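Local structure of 5-Carboxyvanillate Decarboxylase (Novosphingobium aromaticivorans, 4QRN) at residues Y35-T40 and F363-E368; D98-I104 and M335-Y341. The protein probably catalyses the metal-dependent decarboxylation of 5-carboxyvanillate, and binds manganese together with a nitro analogue of that substrate. One frame throughout, in Å; residues are numbered along the deposited sequence. Where two conformers were deposited one is given.

How the contacts relate
Both contacts tie an early element of the amidohydrolase barrel to a late one. Contact 1 is buried: it joins the approach to and start of strand 38-44 to helix 356-370 through two hydrogen bonds, a pair of near-parallel rings and aliphatic packing. Contact 2 is partly buried and smaller, 303 against 451 Å², and works through tyrosine hydroxyls on the last turn of helix 93-101; its second segment also carries a manganese ligand and a wall of the inhibitor pocket. The centres of contacts 1 and 2 lie about 14 Å apart. They meet directly where R37 NH1 is 2.9 Å from G103 O, a probable hydrogen bond, and where I104 packs on A39.

Contact 1: Y35-T40 and F363-E368; sequences YLRIAT and FQTNAE
This is a buried strand-helix contact of the amidohydrolase barrel, joining the run into the first strand, 38-44, to the closing helix 356-370. The axes of strand 38-40 and helix 363-368 approach to 8.0 Å at an angle of 53°. Two hydrogen bonds fix the register. I38 N donates to F363 O at 2.9 Å, a carbonyl within a wider, pi-type turn of the helix. L36 N reaches Q364 OE1 from above the amide plane, along a straight N-H line (169°). CG of Q364 stands anti to the backbone N and the chain runs out extended, which carries the amide to the backbone of L36, just ahead of the strand; its other end, NE2, donates to E368 OE1 at 3.1 Å, so both the oxygen and the nitrogen of the amide are engaged.

Aromatic packing flanks these bonds. The Y35 and F363 rings lie within 3° of parallel but are slid apart, so they barely overlap: Y35 CE1 sits over the rim of F363, 3.3 Å from CD2. The R37 chain runs alongside F363, while its guanidinium, turned nearly perpendicular to that ring, forms a salt bridge with D350, which also takes a hydrogen bond from Y35 OH. Further along, A367 CB packs against the methyls of I38 and T40, coming closest at T40 CG2, 3.7 Å away.

Contact 2: D98-I104 and M335-Y341; sequences DMDATGI and MDYPYQY. With MN (manganese (II) ion), chain E; 1DF (4-hydroxy-3-methoxy-5-nitrobenzoic acid), chain F.
M335 begins the contact by laying its terminal methyl between T102 and I104, with CE 3.8 Å from I104 CG1. The thioether chain is extended as far as SD and bends only at chi3 (-86°), which turns CE onto the two side chains. D336 faces the other way, into the active site: its OD1 binds manganese at 2.1 Å, alongside E41, H210, a water and two oxygens of the inhibitor. Y337 returns to the helix and donates from OH to D98 OD2 at 2.6 Å, on the anti lone pair of a carboxylate that is also salt-bridged to R87. P338, after a cis peptide bond, places CB over the centre of the Y337 ring. Y339 spreads one ring face across the inhibitor, whose ring carbon CM2 lies over its centre, 3.2 Å above the ring plane, and its OH is hydrogen-bonded to T112. An alanine here is likely to leave that face of the bound aromatic ring uncovered by the phenol and T112 without this partner. Y341 ends the loop segment at the helix: its OH donates to D98 O at 2.7 Å, and T102 OG1 donates to the same carbonyl at 3.0 Å, so one helix-end oxygen takes two hydroxyls. T102 CG2 packs 3.5 Å from Y341 CE1. The helix itself stops in a Schellman motif, with G103 at positive phi (68°). The loop 335-341 runs between strand 331-332 and helix 343-350, with the end of helix 93-101 at the hydroxyls of Y337 and Y341, helix 79-89 against Y337 to Y339, and strand 38-44 touching I104, P338 and Y339.

Contact 1: Y35-T40 and F363-E368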
ATOM      1  N   TYR A  35     -17.790 -20.394 -18.994  1.00  8.73           N
ATOM      2  CA  TYR A  35     -16.429 -20.472 -18.511  1.00  8.25           C
ATOM      3  C   TYR A  35     -16.433 -21.432 -17.337  1.00  7.63           C
ATOM      4  O   TYR A  35     -17.425 -21.532 -16.632  1.00  8.64           O
ATOM      5  CB  TYR A  35     -15.889 -19.092 -18.070  1.00  8.70           C
ATOM      6  CG  TYR A  35     -16.826 -18.309 -17.183  1.00  8.38           C
ATOM      7  CD1 TYR A  35     -16.893 -18.523 -15.800  1.00  8.68           C
ATOM      8  CD2 TYR A  35     -17.665 -17.349 -17.730  1.00  8.87           C
ATOM      9  CE1 TYR A  35     -17.780 -17.805 -15.015  1.00  8.42           C
ATOM     10  CE2 TYR A  35     -18.560 -16.646 -16.953  1.00  8.43           C
ATOM     11  CZ  TYR A  35     -18.590 -16.847 -15.590  1.00  8.79           C
ATOM     12  OH  TYR A  35     -19.486 -16.121 -14.827  1.00  9.31           O
ATOM     13  N   LEU A  36     -15.306 -22.101 -17.123  1.00  7.81           N
ATOM     14  CA  LEU A  36     -15.044 -22.736 -15.840  1.00  8.06           C
ATOM     15  C   LEU A  36     -14.612 -21.672 -14.850  1.00  7.41           C
ATOM     16  O   LEU A  36     -14.032 -20.653 -15.248  1.00  8.01           O
ATOM     17  CB  LEU A  36     -13.927 -23.773 -15.961  1.00  9.20           C
ATOM     18  CG  LEU A  36     -14.179 -24.927 -16.913  1.00 11.08           C
ATOM     19  CD1 LEU A  36     -12.943 -25.823 -16.952  1.00 13.32           C
ATOM     20  CD2 LEU A  36     -15.408 -25.726 -16.507  1.00 12.03           C
ATOM     21  N   ARG A  37     -14.886 -21.894 -13.571  1.00  6.56           N
ATOM     22  CA  ARG A  37     -14.365 -21.026 -12.523  1.00  6.70           C
ATOM     23  C   ARG A  37     -13.134 -21.706 -11.926  1.00  6.76           C
ATOM     24  O   ARG A  37     -13.267 -22.730 -11.244  1.00  7.10           O
ATOM     25  CB  ARG A  37     -15.403 -20.738 -11.455  1.00  7.22           C
ATOM     26  CG  ARG A  37     -16.682 -20.103 -12.001  1.00  7.59           C
ATOM     27  CD  ARG A  37     -17.580 -19.630 -10.882  1.00  7.43           C
ATOM     28  NE  ARG A  37     -18.910 -19.212 -11.305  1.00  7.62           N
ATOM     29  CZ  ARG A  37     -19.922 -20.042 -11.533  1.00  7.41           C
ATOM     30  NH1 ARG A  37     -19.758 -21.359 -11.411  1.00  7.56           N
ATOM     31  NH2 ARG A  37     -21.107 -19.532 -11.868  1.00  8.51           N
ATOM     32  N   ILE A  38     -11.958 -21.143 -12.202  1.00  6.52           N
ATOM     33  CA  ILE A  38     -10.690 -21.660 -11.693  1.00  7.10           C
ATOM     34  C   ILE A  38     -10.183 -20.679 -10.637  1.00  6.69           C
ATOM     35  O   ILE A  38      -9.866 -19.524 -10.962  1.00  7.41           O
ATOM     36  CB  ILE A  38      -9.663 -21.851 -12.822  1.00  7.53           C
ATOM     37  CG1 ILE A  38     -10.242 -22.815 -13.891  1.00  7.99           C
ATOM     38  CG2 ILE A  38      -8.341 -22.344 -12.236  1.00  8.04           C
ATOM     39  CD1 ILE A  38      -9.318 -23.095 -15.067  1.00  8.82           C
ATOM     40  N   ALA A  39     -10.150 -21.118  -9.382  1.00  6.52           N
ATOM     41  CA  ALA A  39      -9.745 -20.269  -8.273  1.00  6.79           C
ATOM     42  C   ALA A  39      -8.245 -20.455  -8.036  1.00  6.73           C
ATOM     43  O   ALA A  39      -7.800 -21.559  -7.759  1.00  7.19           O
ATOM     44  CB  ALA A  39     -10.543 -20.642  -7.039  1.00  7.46           C
ATOM     45  N   THR A  40      -7.478 -19.368  -8.153  1.00  7.19           N
ATOM     46  CA  THR A  40      -6.027 -19.472  -8.232  1.00  7.71           C
ATOM     47  C   THR A  40      -5.230 -19.110  -6.968  1.00  7.74           C
ATOM     48  O   THR A  40      -4.002 -19.037  -7.064  1.00  9.46           O
ATOM     49  CB  THR A  40      -5.503 -18.634  -9.398  1.00  7.56           C
ATOM     50  OG1 THR A  40      -5.854 -17.256  -9.202  1.00  7.68           O
ATOM     51  CG2 THR A  40      -6.047 -19.125 -10.737  1.00  8.15           C
ATOM     52  N   PHE A 363     -11.903 -15.778 -15.487  1.00  6.51           N
ATOM     53  CA  PHE A 363     -12.240 -16.948 -14.684  1.00  6.22           C
ATOM     54  C   PHE A 363     -11.468 -18.206 -15.030  1.00  6.32           C
ATOM     55  O   PHE A 363     -11.276 -19.062 -14.172  1.00  7.13           O
ATOM     56  CB  PHE A 363     -13.733 -17.273 -14.794  1.00  6.82           C
ATOM     57  CG  PHE A 363     -14.605 -16.565 -13.779  1.00  7.21           C
ATOM     58  CD1 PHE A 363     -14.575 -16.944 -12.446  1.00  7.93           C
ATOM     59  CD2 PHE A 363     -15.509 -15.580 -14.173  1.00  9.21           C
ATOM     60  CE1 PHE A 363     -15.455 -16.379 -11.515  1.00  9.44           C
ATOM     61  CE2 PHE A 363     -16.362 -14.976 -13.241  1.00 10.71           C
ATOM     62  CZ  PHE A 363     -16.336 -15.399 -11.923  1.00 10.49           C
ATOM     63  N   GLN A 364     -11.109 -18.366 -16.309  1.00  6.82           N
ATOM     64  CA  GLN A 364     -10.636 -19.662 -16.812  1.00  7.22           C
ATOM     65  C   GLN A 364      -9.358 -19.587 -17.622  1.00  7.04           C
ATOM     66  O   GLN A 364      -8.373 -20.225 -17.274  1.00  7.32           O
ATOM     67  CB  GLN A 364     -11.720 -20.316 -17.674  1.00  7.69           C
ATOM     68  CG  GLN A 364     -11.259 -21.662 -18.240  1.00  8.47           C
ATOM     69  CD  GLN A 364     -12.217 -22.210 -19.276  1.00  9.85           C
ATOM     70  OE1 GLN A 364     -13.420 -21.930 -19.274  1.00  8.83           O
ATOM     71  NE2 GLN A 364     -11.674 -22.945 -20.221  1.00 14.00           N
ATOM     72  N   THR A 365      -9.373 -18.900 -18.768  1.00  7.35           N
ATOM     73  CA  THR A 365      -8.314 -19.179 -19.731  1.00  7.63           C
ATOM     74  C   THR A 365      -6.994 -18.499 -19.413  1.00  6.95           C
ATOM     75  O   THR A 365      -5.951 -19.005 -19.839  1.00  7.51           O
ATOM     76  CB  THR A 365      -8.753 -18.916 -21.180  1.00  8.39           C
ATOM     77  OG1 THR A 365      -9.097 -17.547 -21.334  1.00  8.82           O
ATOM     78  CG2 THR A 365      -9.956 -19.788 -21.544  1.00  9.38           C
ATOM     79  N   ASN A 366      -6.997 -17.400 -18.661  1.00  6.72           N
ATOM     80  CA  ASN A 366      -5.717 -16.870 -18.217  1.00  6.92           C
ATOM     81  C   ASN A 366      -5.001 -17.873 -17.312  1.00  6.89           C
ATOM     82  O   ASN A 366      -3.833 -18.170 -17.530  1.00  7.49           O
ATOM     83  CB  ASN A 366      -5.900 -15.540 -17.503  1.00  6.92           C
ATOM     84  CG  ASN A 366      -6.315 -14.398 -18.445  1.00  6.82           C
ATOM     85  OD1 ASN A 366      -6.202 -14.489 -19.675  1.00  7.43           O
ATOM     86  ND2 ASN A 366      -6.778 -13.307 -17.851  1.00  7.25           N
ATOM     87  N   ALA A 367      -5.718 -18.429 -16.339  1.00  6.84           N
ATOM     88  CA  ALA A 367      -5.112 -19.425 -15.464  1.00  7.02           C
ATOM     89  C   ALA A 367      -4.638 -20.631 -16.273  1.00  6.92           C
ATOM     90  O   ALA A 367      -3.565 -21.171 -16.016  1.00  7.49           O
ATOM     91  CB  ALA A 367      -6.115 -19.857 -14.404  1.00  8.21           C
ATOM     92  N   GLU A 368      -5.429 -21.072 -17.251  1.00  7.11           N
ATOM     93  CA  GLU A 368      -5.002 -22.233 -18.038  1.00  7.78           C
ATOM     94  C   GLU A 368      -3.683 -21.934 -18.749  1.00  8.51           C
ATOM     95  O   GLU A 368      -2.826 -22.817 -18.843  1.00  9.34           O
ATOM     96  CB  GLU A 368      -6.079 -22.621 -19.042  1.00  8.16           C
ATOM     97  CG  GLU A 368      -7.268 -23.269 -18.369  1.00  9.80           C
ATOM     98  CD  GLU A 368      -8.428 -23.584 -19.280  1.00 12.07           C
ATOM     99  OE1 GLU A 368      -8.625 -22.927 -20.321  1.00 13.42           O
ATOM    100  OE2 GLU A 368      -9.205 -24.481 -18.892  1.00 14.17           O
TER

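Contact 2: D98-I104 and M335-Y341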
ATOM      1  N   ASP A  98     -17.574 -27.802  -0.663  1.00  8.13           N
ATOM      2  CA  ASP A  98     -17.557 -26.353  -0.564  1.00  8.00           C
ATOM      3  C   ASP A  98     -17.326 -25.711  -1.939  1.00  7.76           C
ATOM      4  O   ASP A  98     -17.906 -24.659  -2.246  1.00  8.28           O
ATOM      5  CB  ASP A  98     -16.470 -25.881   0.424  1.00  8.45           C
ATOM      6  CG  ASP A  98     -16.893 -26.008   1.894  1.00  9.36           C
ATOM      7  OD1 ASP A  98     -18.053 -26.374   2.187  1.00 10.20           O
ATOM      8  OD2 ASP A  98     -16.047 -25.713   2.769  1.00  9.58           O
ATOM      9  N   MET A  99     -16.455 -26.306  -2.742  1.00  7.66           N
ATOM     10  CA  MET A  99     -16.256 -25.846  -4.103  1.00  7.78           C
ATOM     11  C   MET A  99     -17.528 -26.024  -4.921  1.00  7.56           C
ATOM     12  O   MET A  99     -17.962 -25.106  -5.634  1.00  8.08           O
ATOM     13  CB  MET A  99     -15.101 -26.594  -4.753  1.00  8.26           C
ATOM     14  CG  MET A  99     -13.740 -26.211  -4.156  1.00  9.08           C
ATOM     15  SD  MET A  99     -12.389 -27.312  -4.588  1.00  9.38           S
ATOM     16  CE  MET A  99     -12.316 -27.101  -6.368  1.00 10.39           C
ATOM     17  N   ASP A 100     -18.143 -27.206  -4.833  1.00  7.69           N
ATOM     18  CA  ASP A 100     -19.350 -27.476  -5.587  1.00  8.07           C
ATOM     19  C   ASP A 100     -20.428 -26.437  -5.237  1.00  8.51           C
ATOM     20  O   ASP A 100     -21.175 -25.976  -6.106  1.00  8.74           O
ATOM     21  CB  ASP A 100     -19.859 -28.881  -5.286  1.00  9.28           C
ATOM     22  CG  ASP A 100     -19.000 -29.987  -5.906  1.00  9.21           C
ATOM     23  OD1 ASP A 100     -18.192 -29.715  -6.822  1.00  9.26           O
ATOM     24  OD2 ASP A 100     -19.190 -31.162  -5.500  1.00  9.57           O
ATOM     25  N   ALA A 101     -20.541 -26.082  -3.962  1.00  8.59           N
ATOM     26  CA  ALA A 101     -21.577 -25.156  -3.506  1.00  9.17           C
ATOM     27  C   ALA A 101     -21.377 -23.732  -4.003  1.00  9.29           C
ATOM     28  O   ALA A 101     -22.299 -22.918  -3.921  1.00 10.63           O
ATOM     29  CB  ALA A 101     -21.662 -25.173  -1.987  1.00 10.61           C
ATOM     30  N   THR A 102     -20.169 -23.412  -4.467  1.00  8.11           N
ATOM     31  CA  THR A 102     -19.906 -22.080  -5.001  1.00  8.20           C
ATOM     32  C   THR A 102     -19.502 -22.108  -6.479  1.00  7.94           C
ATOM     33  O   THR A 102     -18.999 -21.130  -7.019  1.00  8.32           O
ATOM     34  CB  THR A 102     -18.857 -21.342  -4.153  1.00  8.53           C
ATOM     35  OG1 THR A 102     -17.686 -22.166  -3.962  1.00  8.34           O
ATOM     36  CG2 THR A 102     -19.454 -20.918  -2.830  1.00  9.97           C
ATOM     37  N   GLY A 103     -19.753 -23.237  -7.138  1.00  7.97           N
ATOM     38  CA  GLY A 103     -19.493 -23.320  -8.559  1.00  8.52           C
ATOM     39  C   GLY A 103     -18.026 -23.268  -8.958  1.00  7.55           C
ATOM     40  O   GLY A 103     -17.725 -22.910 -10.098  1.00  7.90           O
ATOM     41  N   ILE A 104     -17.127 -23.606  -8.032  1.00  7.31           N
ATOM     42  CA  ILE A 104     -15.708 -23.570  -8.318  1.00  7.30           C
ATOM     43  C   ILE A 104     -15.276 -24.899  -8.931  1.00  7.44           C
ATOM     44  O   ILE A 104     -15.339 -25.955  -8.297  1.00  8.11           O
ATOM     45  CB  ILE A 104     -14.876 -23.227  -7.065  1.00  7.65           C
ATOM     46  CG1 ILE A 104     -15.309 -21.876  -6.476  1.00  7.91           C
ATOM     47  CG2 ILE A 104     -13.388 -23.267  -7.405  1.00  7.89           C
ATOM     48  CD1 ILE A 104     -15.324 -20.710  -7.460  1.00  8.33           C
ATOM     49  N   MET A 335     -10.317 -17.013  -5.206  1.00  7.48           N
ATOM     50  CA  MET A 335     -11.251 -16.906  -4.096  1.00  7.79           C
ATOM     51  C   MET A 335     -10.573 -16.604  -2.735  1.00  7.77           C
ATOM     52  O   MET A 335     -11.150 -15.907  -1.909  1.00  8.63           O
ATOM     53  CB  MET A 335     -12.081 -18.189  -4.009  1.00  8.44           C
ATOM     54  CG  MET A 335     -13.014 -18.228  -2.825  1.00  8.75           C
ATOM     55  SD  MET A 335     -14.039 -19.697  -2.754  1.00  9.60           S
ATOM     56  CE  MET A 335     -15.422 -19.221  -3.785  1.00  9.72           C
ATOM     57  N   ASP A 336      -9.383 -17.167  -2.489  0.70  7.84           N
ATOM     58  CA  ASP A 336      -8.752 -17.095  -1.164  0.70  8.10           C
ATOM     59  C   ASP A 336      -9.543 -17.970  -0.178  0.70  7.30           C
ATOM     60  O   ASP A 336      -9.609 -17.672   1.019  0.70  6.95           O
ATOM     61  CB  ASP A 336      -8.577 -15.628  -0.666  0.70  8.30           C
ATOM     62  CG  ASP A 336      -7.137 -15.299  -0.209  0.70  8.53           C
ATOM     63  OD1 ASP A 336      -6.367 -16.237   0.169  0.70  8.85           O
ATOM     64  OD2 ASP A 336      -6.809 -14.082  -0.224  0.70  9.62           O
ATOM     65  N   TYR A 337     -10.076 -19.094  -0.653  1.00  6.95           N
ATOM     66  CA  TYR A 337     -10.681 -20.060   0.265  1.00  7.15           C
ATOM     67  C   TYR A 337      -9.595 -20.584   1.214  1.00  7.52           C
ATOM     68  O   TYR A 337      -8.497 -20.882   0.761  1.00  8.07           O
ATOM     69  CB  TYR A 337     -11.230 -21.207  -0.540  1.00  7.92           C
ATOM     70  CG  TYR A 337     -11.833 -22.329   0.270  1.00  7.63           C
ATOM     71  CD1 TYR A 337     -11.060 -23.412   0.705  1.00  7.88           C
ATOM     72  CD2 TYR A 337     -13.194 -22.329   0.578  1.00  7.88           C
ATOM     73  CE1 TYR A 337     -11.621 -24.473   1.397  1.00  8.25           C
ATOM     74  CE2 TYR A 337     -13.773 -23.395   1.290  1.00  8.13           C
ATOM     75  CZ  TYR A 337     -12.976 -24.464   1.684  1.00  7.93           C
ATOM     76  OH  TYR A 337     -13.511 -25.551   2.354  1.00  8.76           O
ATOM     77  N   PRO A 338      -9.883 -20.758   2.515  1.00  6.94           N
ATOM     78  CA  PRO A 338     -11.167 -20.549   3.196  1.00  7.05           C
ATOM     79  C   PRO A 338     -11.233 -19.221   3.936  1.00  6.78           C
ATOM     80  O   PRO A 338     -12.206 -18.988   4.662  1.00  7.46           O
ATOM     81  CB  PRO A 338     -11.201 -21.729   4.170  1.00  7.80           C
ATOM     82  CG  PRO A 338      -9.769 -21.847   4.626  1.00  8.10           C
ATOM     83  CD  PRO A 338      -8.951 -21.534   3.366  1.00  7.64           C
ATOM     84  N   TYR A 339     -10.204 -18.388   3.793  1.00  6.67           N
ATOM     85  CA  TYR A 339     -10.177 -17.104   4.470  1.00  7.11           C
ATOM     86  C   TYR A 339     -11.270 -16.155   4.009  1.00  6.71           C
ATOM     87  O   TYR A 339     -11.707 -15.282   4.763  1.00  7.60           O
ATOM     88  CB  TYR A 339      -8.798 -16.451   4.312  1.00  7.47           C
ATOM     89  CG  TYR A 339      -7.712 -17.321   4.925  1.00  7.21           C
ATOM     90  CD1 TYR A 339      -7.543 -17.376   6.305  1.00  6.97           C
ATOM     91  CD2 TYR A 339      -6.859 -18.088   4.135  1.00  7.39           C
ATOM     92  CE1 TYR A 339      -6.586 -18.187   6.888  1.00  7.26           C
ATOM     93  CE2 TYR A 339      -5.890 -18.923   4.705  1.00  6.99           C
ATOM     94  CZ  TYR A 339      -5.753 -18.937   6.083  1.00  7.07           C
ATOM     95  OH  TYR A 339      -4.808 -19.719   6.680  1.00  7.78           O
ATOM     96  N   GLN A 340     -11.692 -16.302   2.757  1.00  6.95           N
ATOM     97  CA  GLN A 340     -12.709 -15.449   2.181  1.00  7.01           C
ATOM     98  C   GLN A 340     -13.615 -16.284   1.271  1.00  7.63           C
ATOM     99  O   GLN A 340     -13.577 -16.171   0.043  1.00  9.39           O
ATOM    100  CB  GLN A 340     -12.060 -14.271   1.460  1.00  8.47           C
ATOM    101  CG  GLN A 340     -13.041 -13.159   1.144  1.00  8.72           C
ATOM    102  CD  GLN A 340     -12.355 -11.811   0.990  1.00  8.11           C
ATOM    103  OE1 GLN A 340     -11.219 -11.611   1.437  1.00  8.22           O
ATOM    104  NE2 GLN A 340     -13.043 -10.881   0.328  1.00  8.57           N
ATOM    105  N   TYR A 341     -14.420 -17.139   1.896  1.00  8.16           N
ATOM    106  CA  TYR A 341     -15.298 -18.080   1.202  1.00  8.26           C
ATOM    107  C   TYR A 341     -16.700 -17.495   1.192  1.00  8.19           C
ATOM    108  O   TYR A 341     -17.427 -17.617   2.169  1.00  9.41           O
ATOM    109  CB  TYR A 341     -15.274 -19.416   1.959  1.00  9.21           C
ATOM    110  CG  TYR A 341     -16.218 -20.468   1.430  1.00  8.93           C
ATOM    111  CD1 TYR A 341     -16.225 -20.830   0.084  1.00  8.68           C
ATOM    112  CD2 TYR A 341     -17.091 -21.129   2.282  1.00 10.38           C
ATOM    113  CE1 TYR A 341     -17.071 -21.808  -0.408  1.00  8.31           C
ATOM    114  CE2 TYR A 341     -17.953 -22.106   1.809  1.00 10.99           C
ATOM    115  CZ  TYR A 341     -17.947 -22.442   0.465  1.00  9.20           C
ATOM    116  OH  TYR A 341     -18.809 -23.399  -0.016  1.00 10.10           O
TER
HETATM  117 MN    MN E 401      -4.296 -16.227   0.538  0.73  7.98          MN
HETATM  118  C1  1DF F 402      -5.735 -14.494   5.677  0.91  7.13           C
HETATM  119  CO1 1DF F 402      -5.916 -14.048   4.398  0.91  7.49           C
HETATM  120  CO2 1DF F 402      -4.743 -15.467   5.933  0.91  7.25           C
HETATM  121  CM1 1DF F 402      -5.133 -14.694   3.383  0.91  7.35           C
HETATM  122  CM2 1DF F 402      -4.123 -16.152   4.907  0.91  7.21           C
HETATM  123  OM  1DF F 402      -3.194 -17.135   5.100  0.91  7.81           O
HETATM  124  CZ  1DF F 402      -4.400 -15.860   3.580  0.91  6.97           C
HETATM  125  CC  1DF F 402      -6.495 -13.933   6.821  0.91  7.68           C
HETATM  126  CV  1DF F 402      -2.671 -17.288   6.420  0.91  8.43           C
HETATM  127  O1  1DF F 402      -7.690 -13.475   6.588  0.91  8.13           O
HETATM  128  O2  1DF F 402      -5.974 -13.943   7.941  0.91  8.02           O
HETATM  129  O3  1DF F 402      -3.965 -16.593   2.597  0.91  7.96           O
HETATM  130  N   1DF F 402      -4.971 -13.887   2.124  0.91 10.98           N
HETATM  131  O11 1DF F 402      -4.241 -14.226   1.236  0.91 12.10           O
HETATM  132  O22 1DF F 402      -5.509 -12.745   2.099  0.91 12.55           O
HETATM  133  O   HOH W   1      -4.447 -18.325  -0.072  1.00 10.09           O